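Local coordinates for protein autolysin E (Staphylococcus aureus, PDB 4PI8) that probably cleaves NAG-NAM glycan strands of bacterial peptidoglycan as a lysozyme-clan glycosidase, and is captured here as a catalytic mutant with a bound disaccharide, at residues Met57-Val63 with Gln91-Asn97; Leu177-Gln181 with Arg223-Tyr227; Gly76-Leu80 with Thr109-Lys113; Ser103-Val107 with Lys203-Met208. The protein carries 1 engineered substitution. Residues are numbered along the deposited sequence.

How the contacts relate
Helix 98-108 and helix 200-215 cross in contact 4, and the other contacts lie around that crossing. Centre to centre, contact 3 is about 12 Å away, sharing the end of helix 98-108: Asn111 N lies 2.8 Å from Leu106 O, a probable hydrogen bond. Contact 1, its centre about 15 Å away, sits at the start of the same helix and reaches Met208 through Met57 and Ile59. Contact 2, its centre about 17 Å away, adds Leu179 against Ile204, Ala205 and Met208. Contacts 2 and 3 lie on opposite sides of the chain's centre, centres about 29 Å apart. In sequence, contact 1 interleaves with 3, 3 with 4, and 4 with 2, so distant parts join one helical core.

Contact 1: residues Met57-Val63 with Gln91-Asn97; sequences MDITEKV and QEKYEVN
A helix-to-helix corner, where helix 84-94 ends and helix 98-108 begins, takes an irregular chain against its turn. Segment 57-63 has no regular secondary structure. Glu95 leaves the helix with positive phi (57/65), and Val96 N still reaches Gln91 O at 3.3 Å. CA atoms pair as Thr60 with Val96 (5.0 Å) and Lys62 with Asn97 (4.3 Å). Asn97 N donates to Ile59 O (3.1 Å, 166°). Gln91, with chi1 and chi2 both t, satisfies the backbone of Val63 twice: its OE1 accepts from Val63 N (3.0 Å) and its NE2 donates to Val63 O (3.1 Å). The same OE1 also takes Val98 N, and NE2 also donates to Glu92 OE2 (3.0 Å). Asn97 is the N-cap of helix 98-108: its OD1 accepts from Tyr100 N, while its ND2 bonds Tyr212 OH, tying the corner to helix 200-215. Asp58 OD1 closes an Asx turn by accepting from Thr60 N (2.8 Å), and it takes Thr60 OG1 as well (2.6 Å). At the surface Lys62 NZ forms a salt bridge with Glu92 OE1 (2.9 Å), and a water links that NZ to Glu92 O. The like-charged Glu61 OE1 and Glu95 OE2 approach to 3.7 Å; a second water donates to both, at 3.0 Å from OE1 and 3.1 Å from OE2, and accepts from Lys62 N at 3.2 Å.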
loop_
_atom_site.group_PDB
_atom_site.type_symbol
_atom_site.label_atom_id
_atom_site.label_comp_id
_atom_site.label_asym_id
_atom_site.label_seq_id
_atom_site.Cartn_x
_atom_site.Cartn_y
_atom_site.Cartn_z
ATOM N N MET A 57 9.251 -7.005 6.329
ATOM C CA MET A 57 10.238 -7.250 5.294
ATOM C C MET A 57 10.472 -6.036 4.409
ATOM O O MET A 57 9.507 -5.394 3.921
ATOM C CB MET A 57 9.792 -8.422 4.450
ATOM C CG MET A 57 10.833 -8.880 3.487
ATOM S SD MET A 57 10.241 -10.099 2.299
ATOM C CE MET A 57 9.296 -8.955 1.269
ATOM N N ASP A 58 11.716 -5.719 4.095
ATOM C CA ASP A 58 12.074 -4.599 3.280
ATOM C C ASP A 58 11.536 -4.826 1.869
ATOM O O ASP A 58 11.860 -5.849 1.233
ATOM C CB ASP A 58 13.606 -4.510 3.278
ATOM C CG ASP A 58 14.157 -3.423 2.453
ATOM O OD1 ASP A 58 13.495 -2.726 1.696
ATOM O OD2 ASP A 58 15.424 -3.183 2.552
ATOM N N ILE A 59 10.625 -3.956 1.419
ATOM C CA ILE A 59 10.003 -4.023 0.077
ATOM C C ILE A 59 10.601 -3.080 -0.926
ATOM O O ILE A 59 10.070 -2.862 -2.013
ATOM C CB ILE A 59 8.440 -3.923 0.190
ATOM C CG1 ILE A 59 8.046 -2.735 1.072
ATOM C CG2 ILE A 59 7.887 -5.230 0.696
ATOM C CD1 ILE A 59 6.585 -2.403 1.079
ATOM N N THR A 60 11.783 -2.560 -0.572
ATOM C CA THR A 60 12.553 -1.739 -1.474
ATOM C C THR A 60 13.531 -2.578 -2.215
ATOM O O THR A 60 14.398 -1.890 -2.877
ATOM C CB THR A 60 13.279 -0.579 -0.721
ATOM O OG1 THR A 60 14.451 -1.113 -0.057
ATOM C CG2 THR A 60 12.407 0.064 0.235
ATOM N N GLU A 61 13.523 -3.899 -2.012
ATOM C CA GLU A 61 14.357 -4.879 -2.724
ATOM C C GLU A 61 13.476 -5.645 -3.698
ATOM O O GLU A 61 12.438 -6.248 -3.326
ATOM C CB GLU A 61 14.999 -5.877 -1.786
ATOM C CG GLU A 61 15.978 -5.402 -0.704
ATOM C CD GLU A 61 16.996 -4.367 -1.149
ATOM O OE1 GLU A 61 17.353 -4.285 -2.350
ATOM O OE2 GLU A 61 17.444 -3.619 -0.244
ATOM N N LYS A 62 13.971 -5.727 -4.902
ATOM C CA LYS A 62 13.276 -6.341 -6.031
ATOM C C LYS A 62 13.270 -7.829 -5.938
ATOM O O LYS A 62 14.071 -8.426 -5.168
ATOM C CB LYS A 62 13.908 -5.911 -7.288
ATOM C CG LYS A 62 13.868 -4.397 -7.458
ATOM C CD LYS A 62 14.469 -3.930 -8.767
ATOM C CE LYS A 62 15.984 -4.092 -8.744
ATOM N NZ LYS A 62 16.579 -3.584 -9.992
ATOM N N VAL A 63 12.361 -8.447 -6.677
ATOM C CA VAL A 63 12.258 -9.888 -6.682
ATOM C C VAL A 63 12.351 -10.417 -8.125
ATOM O O VAL A 63 11.940 -9.761 -9.090
ATOM C CB VAL A 63 11.007 -10.449 -5.982
ATOM C CG1 VAL A 63 11.117 -10.235 -4.489
ATOM C CG2 VAL A 63 9.751 -9.869 -6.563
ATOM N N GLN A 91 8.773 -1.900 -11.150
ATOM C CA GLN A 91 9.759 -2.502 -10.278
ATOM C C GLN A 91 11.161 -2.017 -10.642
ATOM O O GLN A 91 11.927 -1.658 -9.739
ATOM C CB GLN A 91 9.691 -4.049 -10.300
ATOM C CG GLN A 91 10.897 -4.617 -9.587
ATOM C CD GLN A 91 10.847 -6.100 -9.278
ATOM O OE1 GLN A 91 10.540 -6.549 -8.167
ATOM N NE2 GLN A 91 11.296 -6.901 -10.241
ATOM N N GLU A 92 11.505 -2.085 -11.929
ATOM C CA GLU A 92 12.883 -1.776 -12.321
ATOM C C GLU A 92 13.150 -0.284 -12.326
ATOM O O GLU A 92 14.222 0.110 -11.910
ATOM C CB GLU A 92 13.204 -2.387 -13.686
ATOM C CG GLU A 92 13.018 -3.938 -13.719
ATOM C CD GLU A 92 13.784 -4.668 -12.653
ATOM O OE1 GLU A 92 14.887 -4.224 -12.285
ATOM O OE2 GLU A 92 13.361 -5.743 -12.138
ATOM N N LYS A 93 12.194 0.524 -12.754
ATOM C CA LYS A 93 12.447 1.977 -12.749
ATOM C C LYS A 93 12.666 2.524 -11.369
ATOM O O LYS A 93 13.564 3.349 -11.143
ATOM C CB LYS A 93 11.308 2.718 -13.403
ATOM C CG LYS A 93 11.221 2.573 -14.888
ATOM C CD LYS A 93 9.876 2.929 -15.517
ATOM C CE LYS A 93 9.494 4.353 -15.335
ATOM N NZ LYS A 93 10.492 5.234 -16.000
ATOM N N TYR A 94 11.864 2.051 -10.400
ATOM C CA TYR A 94 11.785 2.681 -9.088
ATOM C C TYR A 94 12.300 1.841 -7.969
ATOM O O TYR A 94 12.293 2.301 -6.818
ATOM C CB TYR A 94 10.362 3.165 -8.799
ATOM C CG TYR A 94 9.901 4.191 -9.796
ATOM C CD1 TYR A 94 10.555 5.410 -9.907
ATOM C CD2 TYR A 94 8.843 3.960 -10.665
ATOM C CE1 TYR A 94 10.177 6.338 -10.887
ATOM C CE2 TYR A 94 8.483 4.907 -11.592
ATOM C CZ TYR A 94 9.162 6.058 -11.709
ATOM O OH TYR A 94 8.839 7.041 -12.622
ATOM N N GLU A 95 12.768 0.617 -8.228
ATOM C CA GLU A 95 13.273 -0.281 -7.207
ATOM C C GLU A 95 12.181 -0.518 -6.145
ATOM O O GLU A 95 12.341 -0.209 -4.986
ATOM C CB GLU A 95 14.619 0.188 -6.603
ATOM C CG GLU A 95 15.319 -0.917 -5.888
ATOM C CD GLU A 95 16.619 -0.506 -5.237
ATOM O OE1 GLU A 95 16.870 0.712 -5.285
ATOM O OE2 GLU A 95 17.286 -1.367 -4.640
ATOM N N VAL A 96 11.112 -1.141 -6.612
ATOM C CA VAL A 96 9.950 -1.443 -5.760
ATOM C C VAL A 96 9.601 -2.914 -5.986
ATOM O O VAL A 96 9.362 -3.327 -7.134
ATOM C CB VAL A 96 8.768 -0.610 -6.137
ATOM C CG1 VAL A 96 7.554 -0.960 -5.304
ATOM C CG2 VAL A 96 9.028 0.887 -5.922
ATOM N N ASN A 97 9.574 -3.683 -4.915
ATOM C CA ASN A 97 9.249 -5.147 -4.956
ATOM C C ASN A 97 7.958 -5.396 -5.736
ATOM O O ASN A 97 6.924 -4.868 -5.322
ATOM C CB ASN A 97 9.217 -5.637 -3.527
ATOM C CG ASN A 97 8.890 -7.097 -3.379
ATOM O OD1 ASN A 97 7.933 -7.605 -3.983
ATOM N ND2 ASN A 97 9.525 -7.757 -2.443
HETATM O O HOH W 1 16.833 -4.325 -5.273
HETATM O O HOH W 2 15.647 -0.920 -9.815
#

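Contact 2: residues Leu177-Gln181 with Arg223-Tyr227; sequences LNLYQ and RQTYY
Leu177 lies in the loop just before the N-cap of helix 179-184, and its N donates to Gln181 OE1 (2.9 Å). Asn178 follows at the N-cap with chi1 p (68°). This rotamer lets its OD1 accept from Gln181 N (2.8 Å, 164°), while Gln181 OE1 weakly accepts from Asn178 N (3.3 Å), which makes a capping box. The amide's other atom turns to residues 223-227: Asn178 ND2 donates to Tyr226 OH (3.0 Å, 142°), with a further weak bond to Tyr56 O. Leu179 packs instead on Ile204 and Ala205 of helix 200-215. Residues 223-227 belong to the tail that follows that helix and comes back as an irregular chain across the start of helix 179-184 in this lysozyme-clan enzyme; the backbones stay apart, CA atoms being 8.6 Å from Asn178 to Arg223 and 8.7 Å from Gln181 to Tyr226. Tyr180, chi1 t, directs its ring into the tail. Its centroid lies 5.1 Å from that of Tyr226, planes at 46°, with Tyr180 CD2 over one face of the Tyr226 ring. Tyr180 OH hydrogen-bonds Met45 O and lies 2.7 Å from Tyr227 OH. Gln181 sets CG 3.8 Å from Tyr226 CE1 and NE2 3.5 Å from Arg223 NH1. Arg223, all-trans through chi3, donates from NE (2.8 Å) and NH2 (2.9 Å) to Thr225 O, and its NH2 also pairs with Asp6.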
loop_
_atom_site.group_PDB
_atom_site.type_symbol
_atom_site.label_atom_id
_atom_site.label_comp_id
_atom_site.label_asym_id
_atom_site.label_seq_id
_atom_site.Cartn_x
_atom_site.Cartn_y
_atom_site.Cartn_z
ATOM N N LEU A 177 10.112 1.621 4.853
ATOM C CA LEU A 177 10.651 0.616 3.956
ATOM C C LEU A 177 9.913 -0.699 3.998
ATOM O O LEU A 177 10.253 -1.602 3.214
ATOM C CB LEU A 177 12.130 0.338 4.312
ATOM C CG LEU A 177 13.031 1.553 4.499
ATOM C CD1 LEU A 177 14.462 0.986 4.751
ATOM C CD2 LEU A 177 12.974 2.396 3.263
ATOM N N ASN A 178 9.014 -0.859 4.930
ATOM C CA ASN A 178 8.199 -2.067 5.048
ATOM C C ASN A 178 6.787 -1.705 5.363
ATOM O O ASN A 178 6.454 -0.521 5.639
ATOM C CB ASN A 178 8.847 -3.060 5.991
ATOM C CG ASN A 178 8.867 -2.613 7.422
ATOM O OD1 ASN A 178 7.962 -1.954 7.925
ATOM N ND2 ASN A 178 9.935 -3.062 8.124
ATOM N N LEU A 179 5.872 -2.683 5.273
ATOM C CA LEU A 179 4.486 -2.362 5.461
ATOM C C LEU A 179 4.150 -1.757 6.819
ATOM O O LEU A 179 3.343 -0.864 6.977
ATOM C CB LEU A 179 3.573 -3.588 5.196
ATOM C CG LEU A 179 3.570 -4.104 3.741
ATOM C CD1 LEU A 179 2.955 -5.482 3.722
ATOM C CD2 LEU A 179 2.895 -3.188 2.767
ATOM N N TYR A 180 4.759 -2.364 7.844
ATOM C CA TYR A 180 4.573 -1.855 9.218
ATOM C C TYR A 180 4.917 -0.357 9.322
ATOM O O TYR A 180 4.181 0.402 9.906
ATOM C CB TYR A 180 5.416 -2.658 10.222
ATOM C CG TYR A 180 5.077 -2.279 11.645
ATOM C CD1 TYR A 180 3.994 -2.821 12.297
ATOM C CD2 TYR A 180 5.813 -1.343 12.333
ATOM C CE1 TYR A 180 3.638 -2.430 13.571
ATOM C CE2 TYR A 180 5.435 -0.943 13.615
ATOM C CZ TYR A 180 4.374 -1.497 14.221
ATOM O OH TYR A 180 3.990 -1.060 15.507
ATOM N N GLN A 181 6.064 -0.007 8.760
ATOM C CA GLN A 181 6.494 1.397 8.795
ATOM C C GLN A 181 5.599 2.287 7.974
ATOM O O GLN A 181 5.332 3.439 8.343
ATOM C CB GLN A 181 7.930 1.594 8.370
ATOM C CG GLN A 181 8.949 0.924 9.281
ATOM C CD GLN A 181 10.316 0.940 8.676
ATOM O OE1 GLN A 181 10.517 0.633 7.500
ATOM N NE2 GLN A 181 11.317 1.346 9.475
ATOM N N ARG A 223 13.086 -6.600 9.653
ATOM C CA ARG A 223 13.473 -5.686 10.742
ATOM C C ARG A 223 12.634 -5.964 11.940
ATOM O O ARG A 223 11.403 -5.956 11.905
ATOM C CB ARG A 223 13.310 -4.254 10.319
ATOM C CG ARG A 223 13.565 -3.318 11.491
ATOM C CD ARG A 223 13.644 -1.878 11.035
ATOM N NE ARG A 223 13.706 -1.028 12.202
ATOM C CZ ARG A 223 14.052 0.255 12.209
ATOM N NH1 ARG A 223 14.409 0.899 11.104
ATOM N NH2 ARG A 223 14.063 0.867 13.377
ATOM N N GLN A 224 13.300 -6.166 13.080
ATOM C CA GLN A 224 12.644 -6.500 14.326
ATOM C C GLN A 224 12.187 -5.356 15.235
ATOM O O GLN A 224 11.171 -5.475 15.904
ATOM C CB GLN A 224 13.633 -7.345 15.195
ATOM C CG GLN A 224 14.253 -8.548 14.510
ATOM C CD GLN A 224 13.232 -9.615 14.160
ATOM O OE1 GLN A 224 12.354 -9.963 14.965
ATOM N NE2 GLN A 224 13.345 -10.150 12.953
ATOM N N THR A 225 12.985 -4.315 15.303
ATOM C CA THR A 225 12.907 -3.350 16.382
ATOM C C THR A 225 12.534 -1.972 15.845
ATOM O O THR A 225 13.199 -1.437 14.975
ATOM C CB THR A 225 14.247 -3.317 17.135
ATOM O OG1 THR A 225 14.487 -4.623 17.729
ATOM C CG2 THR A 225 14.243 -2.295 18.236
ATOM N N TYR A 226 11.514 -1.427 16.462
ATOM C CA TYR A 226 10.950 -0.106 16.084
ATOM C C TYR A 226 10.814 0.870 17.205
ATOM O O TYR A 226 10.685 2.067 16.931
ATOM C CB TYR A 226 9.581 -0.328 15.432
ATOM C CG TYR A 226 9.673 -1.223 14.233
ATOM C CD1 TYR A 226 9.940 -0.727 12.975
ATOM C CD2 TYR A 226 9.555 -2.585 14.388
ATOM C CE1 TYR A 226 10.052 -1.565 11.888
ATOM C CE2 TYR A 226 9.663 -3.431 13.307
ATOM C CZ TYR A 226 9.923 -2.911 12.071
ATOM O OH TYR A 226 10.073 -3.765 10.986
ATOM N N TYR A 227 10.767 0.399 18.461
ATOM C CA TYR A 227 10.434 1.203 19.620
ATOM C C TYR A 227 11.511 1.062 20.675
ATOM O O TYR A 227 12.232 0.081 20.695
ATOM C CB TYR A 227 9.069 0.783 20.180
ATOM C CG TYR A 227 7.930 0.925 19.199
ATOM C CD1 TYR A 227 7.446 2.186 18.845
ATOM C CD2 TYR A 227 7.383 -0.187 18.605
ATOM C CE1 TYR A 227 6.422 2.345 17.931
ATOM C CE2 TYR A 227 6.301 -0.046 17.717
ATOM C CZ TYR A 227 5.858 1.194 17.354
ATOM O OH TYR A 227 4.814 1.379 16.441
#

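Contact 3: residues Gly76-Leu80 with Thr109-Lys113; sequences GKGIL and TGNGK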
loop_
_atom_site.group_PDB
_atom_site.type_symbol
_atom_site.label_atom_id
_atom_site.label_comp_id
_atom_site.label_asym_id
_atom_site.label_seq_id
_atom_site.Cartn_x
_atom_site.Cartn_y
_atom_site.Cartn_z
ATOM N N GLY A 76 -7.259 -13.302 -13.979
ATOM C CA GLY A 76 -8.516 -13.156 -13.320
ATOM C C GLY A 76 -8.611 -11.996 -12.381
ATOM O O GLY A 76 -9.555 -11.889 -11.542
ATOM N N LYS A 77 -7.736 -10.983 -12.517
ATOM C CA LYS A 77 -7.771 -9.796 -11.674
ATOM C C LYS A 77 -8.247 -8.538 -12.390
ATOM O O LYS A 77 -7.711 -7.430 -12.234
ATOM C CB LYS A 77 -6.359 -9.570 -11.032
ATOM C CG LYS A 77 -5.846 -10.768 -10.296
ATOM C CD LYS A 77 -6.784 -11.259 -9.155
ATOM C CE LYS A 77 -6.061 -12.386 -8.458
ATOM N NZ LYS A 77 -6.911 -12.975 -7.367
ATOM N N GLY A 78 -9.330 -8.684 -13.177
ATOM C CA GLY A 78 -9.995 -7.531 -13.660
ATOM C C GLY A 78 -9.165 -6.604 -14.525
ATOM O O GLY A 78 -8.484 -7.067 -15.452
ATOM N N ILE A 79 -9.223 -5.342 -14.223
ATOM C CA ILE A 79 -8.461 -4.326 -14.932
ATOM C C ILE A 79 -6.946 -4.533 -14.833
ATOM O O ILE A 79 -6.214 -3.994 -15.632
ATOM C CB ILE A 79 -8.875 -2.927 -14.496
ATOM C CG1 ILE A 79 -8.434 -1.871 -15.474
ATOM C CG2 ILE A 79 -8.402 -2.577 -13.070
ATOM C CD1 ILE A 79 -9.162 -0.561 -15.296
ATOM N N LEU A 80 -6.492 -5.312 -13.864
ATOM C CA LEU A 80 -5.055 -5.562 -13.708
ATOM C C LEU A 80 -4.558 -6.739 -14.525
ATOM O O LEU A 80 -3.342 -6.913 -14.708
ATOM C CB LEU A 80 -4.709 -5.730 -12.204
ATOM C CG LEU A 80 -5.073 -4.558 -11.352
ATOM C CD1 LEU A 80 -4.775 -4.925 -9.866
ATOM C CD2 LEU A 80 -4.491 -3.244 -11.781
ATOM N N THR A 109 -7.869 -2.364 -5.065
ATOM C CA THR A 109 -8.806 -2.348 -6.186
ATOM C C THR A 109 -9.834 -3.457 -6.102
ATOM O O THR A 109 -10.541 -3.745 -7.082
ATOM C CB THR A 109 -8.050 -2.497 -7.532
ATOM O OG1 THR A 109 -7.386 -3.752 -7.631
ATOM C CG2 THR A 109 -7.128 -1.334 -7.748
ATOM N N GLY A 110 -9.852 -4.226 -5.002
ATOM C CA GLY A 110 -10.781 -5.325 -4.954
ATOM C C GLY A 110 -10.471 -6.374 -5.952
ATOM O O GLY A 110 -11.304 -6.794 -6.754
ATOM N N ASN A 111 -9.239 -6.839 -5.975
ATOM C CA ASN A 111 -8.765 -7.843 -6.933
ATOM C C ASN A 111 -8.938 -7.397 -8.369
ATOM O O ASN A 111 -9.174 -8.193 -9.256
ATOM C CB ASN A 111 -9.389 -9.206 -6.697
ATOM C CG ASN A 111 -8.630 -10.004 -5.675
ATOM O OD1 ASN A 111 -7.419 -9.857 -5.503
ATOM N ND2 ASN A 111 -9.366 -10.808 -4.907
ATOM N N GLY A 112 -8.768 -6.132 -8.586
ATOM C CA GLY A 112 -8.902 -5.508 -9.909
ATOM C C GLY A 112 -10.299 -5.356 -10.424
ATOM O O GLY A 112 -10.512 -4.853 -11.533
ATOM N N LYS A 113 -11.287 -5.649 -9.576
ATOM C CA LYS A 113 -12.662 -5.816 -10.050
ATOM C C LYS A 113 -13.599 -4.803 -9.503
ATOM O O LYS A 113 -14.800 -4.830 -9.916
ATOM C CB LYS A 113 -13.135 -7.194 -9.787
ATOM C CG LYS A 113 -12.487 -8.245 -10.636
ATOM C CD LYS A 113 -12.998 -9.592 -10.268
ATOM C CE LYS A 113 -12.144 -10.705 -10.785
ATOM N NZ LYS A 113 -11.807 -11.585 -9.621
HETATM O O HOH W 3 -5.278 -12.453 -4.904
HETATM O O HOH W 4 -9.860 -12.692 -7.401
#
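Three consecutive residues, Gly110, Asn111 and Gly112, have positive phi (66°, 58° and 74°), and Gly112, lacking a side chain, presents its backbone to residues 76-80. An ideal CB on Gly112 would fall 1.8 Å from Lys77 O, and one on Gly78 2.1 Å from Gly112 O, so glycine at both places lets Gly78 CA and Gly112 CA come to 4.4 Å. Ile79 N donates to Gly112 O (3.0 Å, 159°). CA-H...O contacts add to this: Gly112 CA to Lys77 O at 3.2 Å, with 165° at the hydrogen, and Gly78 CA to Gly112 O at 3.5 Å. Leu80 CD1 packs 3.6 Å from Thr109 OG1, a hydroxyl that bonds Ala105 O and accepts from Gly112 N (2.9 Å), an ST motif. On the surface Lys77 NZ reaches two waters, each at 3.0 Å. What results is a type I' turn, Gly110 to Lys113, directly behind helix 98-108, whose last residue is probably the engineered alanine that replaces the catalytic glutamate.

Contact 4: residues Ser103-Val107 with Lys203-Met208; sequences SHALV and KIAKLM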
loop_
_atom_site.group_PDB
_atom_site.type_symbol
_atom_site.label_atom_id
_atom_site.label_comp_id
_atom_site.label_asym_id
_atom_site.label_seq_id
_atom_site.Cartn_x
_atom_site.Cartn_y
_atom_site.Cartn_z
ATOM N N SER A 103 0.405 -7.029 -4.912
ATOM C CA SER A 103 -0.444 -7.302 -3.765
ATOM C C SER A 103 -1.161 -6.076 -3.263
ATOM O O SER A 103 -2.357 -6.119 -2.921
ATOM C CB SER A 103 0.358 -8.002 -2.633
ATOM O OG SER A 103 0.973 -9.208 -3.095
ATOM N N HIS A 104 -0.472 -4.959 -3.169
ATOM C CA HIS A 104 -1.059 -3.691 -2.784
ATOM C C HIS A 104 -2.168 -3.337 -3.757
ATOM O O HIS A 104 -3.287 -2.984 -3.321
ATOM C CB HIS A 104 0.041 -2.651 -2.678
ATOM C CG HIS A 104 -0.395 -1.333 -2.124
ATOM N ND1 HIS A 104 0.499 -0.360 -1.785
ATOM C CD2 HIS A 104 -1.637 -0.830 -1.893
ATOM C CE1 HIS A 104 -0.154 0.681 -1.332
ATOM N NE2 HIS A 104 -1.447 0.430 -1.387
ATOM N N ALA A 105 -1.900 -3.371 -5.055
ATOM C CA ALA A 105 -2.937 -3.018 -6.045
ATOM C C ALA A 105 -4.108 -3.912 -5.897
ATOM O O ALA A 105 -5.271 -3.399 -6.046
ATOM C CB ALA A 105 -2.367 -3.095 -7.447
ATOM N N LEU A 106 -3.938 -5.197 -5.651
ATOM C CA LEU A 106 -5.083 -6.111 -5.522
ATOM C C LEU A 106 -5.925 -5.748 -4.307
ATOM O O LEU A 106 -7.167 -5.741 -4.391
ATOM C CB LEU A 106 -4.620 -7.536 -5.444
ATOM C CG LEU A 106 -3.998 -8.100 -6.715
ATOM C CD1 LEU A 106 -3.360 -9.475 -6.501
ATOM C CD2 LEU A 106 -5.047 -8.145 -7.855
ATOM N N VAL A 107 -5.320 -5.456 -3.172
ATOM C CA VAL A 107 -6.085 -4.990 -1.986
ATOM C C VAL A 107 -6.801 -3.708 -2.290
ATOM O O VAL A 107 -8.040 -3.569 -1.971
ATOM C CB VAL A 107 -5.118 -4.889 -0.776
ATOM C CG1 VAL A 107 -5.727 -4.113 0.434
ATOM C CG2 VAL A 107 -4.652 -6.293 -0.404
ATOM N N LYS A 203 -3.460 -7.435 5.293
ATOM C CA LYS A 203 -4.120 -7.839 4.045
ATOM C C LYS A 203 -3.092 -7.922 2.909
ATOM O O LYS A 203 -3.071 -8.909 2.126
ATOM C CB LYS A 203 -5.227 -6.918 3.652
ATOM C CG LYS A 203 -6.372 -6.917 4.672
ATOM C CD LYS A 203 -7.364 -5.775 4.417
ATOM C CE LYS A 203 -8.577 -5.884 5.347
ATOM N NZ LYS A 203 -9.481 -4.743 5.162
ATOM N N ILE A 204 -2.222 -6.957 2.784
ATOM C CA ILE A 204 -1.226 -6.964 1.706
ATOM C C ILE A 204 -0.237 -8.085 1.972
ATOM O O ILE A 204 0.149 -8.834 1.061
ATOM C CB ILE A 204 -0.540 -5.557 1.604
ATOM C CG1 ILE A 204 -1.577 -4.512 1.234
ATOM C CG2 ILE A 204 0.560 -5.621 0.572
ATOM C CD1 ILE A 204 -1.061 -3.113 1.277
ATOM N N ALA A 205 0.207 -8.218 3.214
ATOM C CA ALA A 205 1.207 -9.271 3.597
ATOM C C ALA A 205 0.678 -10.684 3.295
ATOM O O ALA A 205 1.476 -11.542 2.870
ATOM C CB ALA A 205 1.579 -9.153 5.081
ATOM N N LYS A 206 -0.613 -10.908 3.498
ATOM C CA LYS A 206 -1.173 -12.248 3.253
ATOM C C LYS A 206 -1.025 -12.606 1.792
ATOM O O LYS A 206 -0.609 -13.716 1.420
ATOM C CB LYS A 206 -2.619 -12.279 3.665
ATOM C CG LYS A 206 -3.208 -13.677 3.486
ATOM C CD LYS A 206 -4.634 -13.809 3.997
ATOM C CE LYS A 206 -5.614 -13.012 3.164
ATOM N NZ LYS A 206 -5.745 -13.467 1.755
ATOM N N LEU A 207 -1.353 -11.687 0.908
ATOM C CA LEU A 207 -1.196 -11.933 -0.515
ATOM C C LEU A 207 0.248 -12.078 -0.902
ATOM O O LEU A 207 0.600 -12.925 -1.735
ATOM C CB LEU A 207 -1.845 -10.833 -1.365
ATOM C CG LEU A 207 -3.346 -10.650 -1.186
ATOM C CD1 LEU A 207 -3.831 -9.631 -2.204
ATOM C CD2 LEU A 207 -4.105 -11.978 -1.349
ATOM N N MET A 208 1.138 -11.274 -0.326
ATOM C CA MET A 208 2.527 -11.397 -0.618
ATOM C C MET A 208 3.048 -12.762 -0.244
ATOM O O MET A 208 3.805 -13.357 -1.004
ATOM C CB MET A 208 3.375 -10.366 0.135
ATOM C CG MET A 208 3.169 -8.958 -0.407
ATOM S SD MET A 208 4.096 -7.704 0.525
ATOM C CE MET A 208 5.706 -8.191 0.131
#
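Ile204 lays its CD1 over one face of the His104 imidazole, 4.1 Å from the ring centroid and 23° off the normal, a CH-pi contact. The segments 103-107 and 203-208 of helices 98-108 and 200-215 cross at 126°, their axes 8.7 Å apart at closest approach. The closest backbone pair is Ser103 with Ile204, CA atoms 5.5 Å apart, where the small serine lets the helices come near. Val107 CG2 nestles between Ile204 CG1 and Leu207 CD1, 3.9 Å from each, and Leu106 CB meets Leu207 CD1 at the same distance. Ser103 OG is 3.5 Å from Met208 N at a poor angle and bonds Ile99 O of its own helix instead. His104 ND1 is bonded by Tyr100 OH, and its ring also meets Phe131, Trp200 and the pocket residue Tyr194. Lys203 packs its CB 4.1 Å from Val107 CG2 but sends NZ away to salt bridges with Asp197 and Glu28. The His104 side chain comes to about 7 Å from the bound N-acetylmuramic acid. With no hydrogen bond between the two segments, the crossing rests on apolar and CH-pi contact, while Ser103 OG, His104 ND1 and Lys203 NZ find partners elsewhere in the chain.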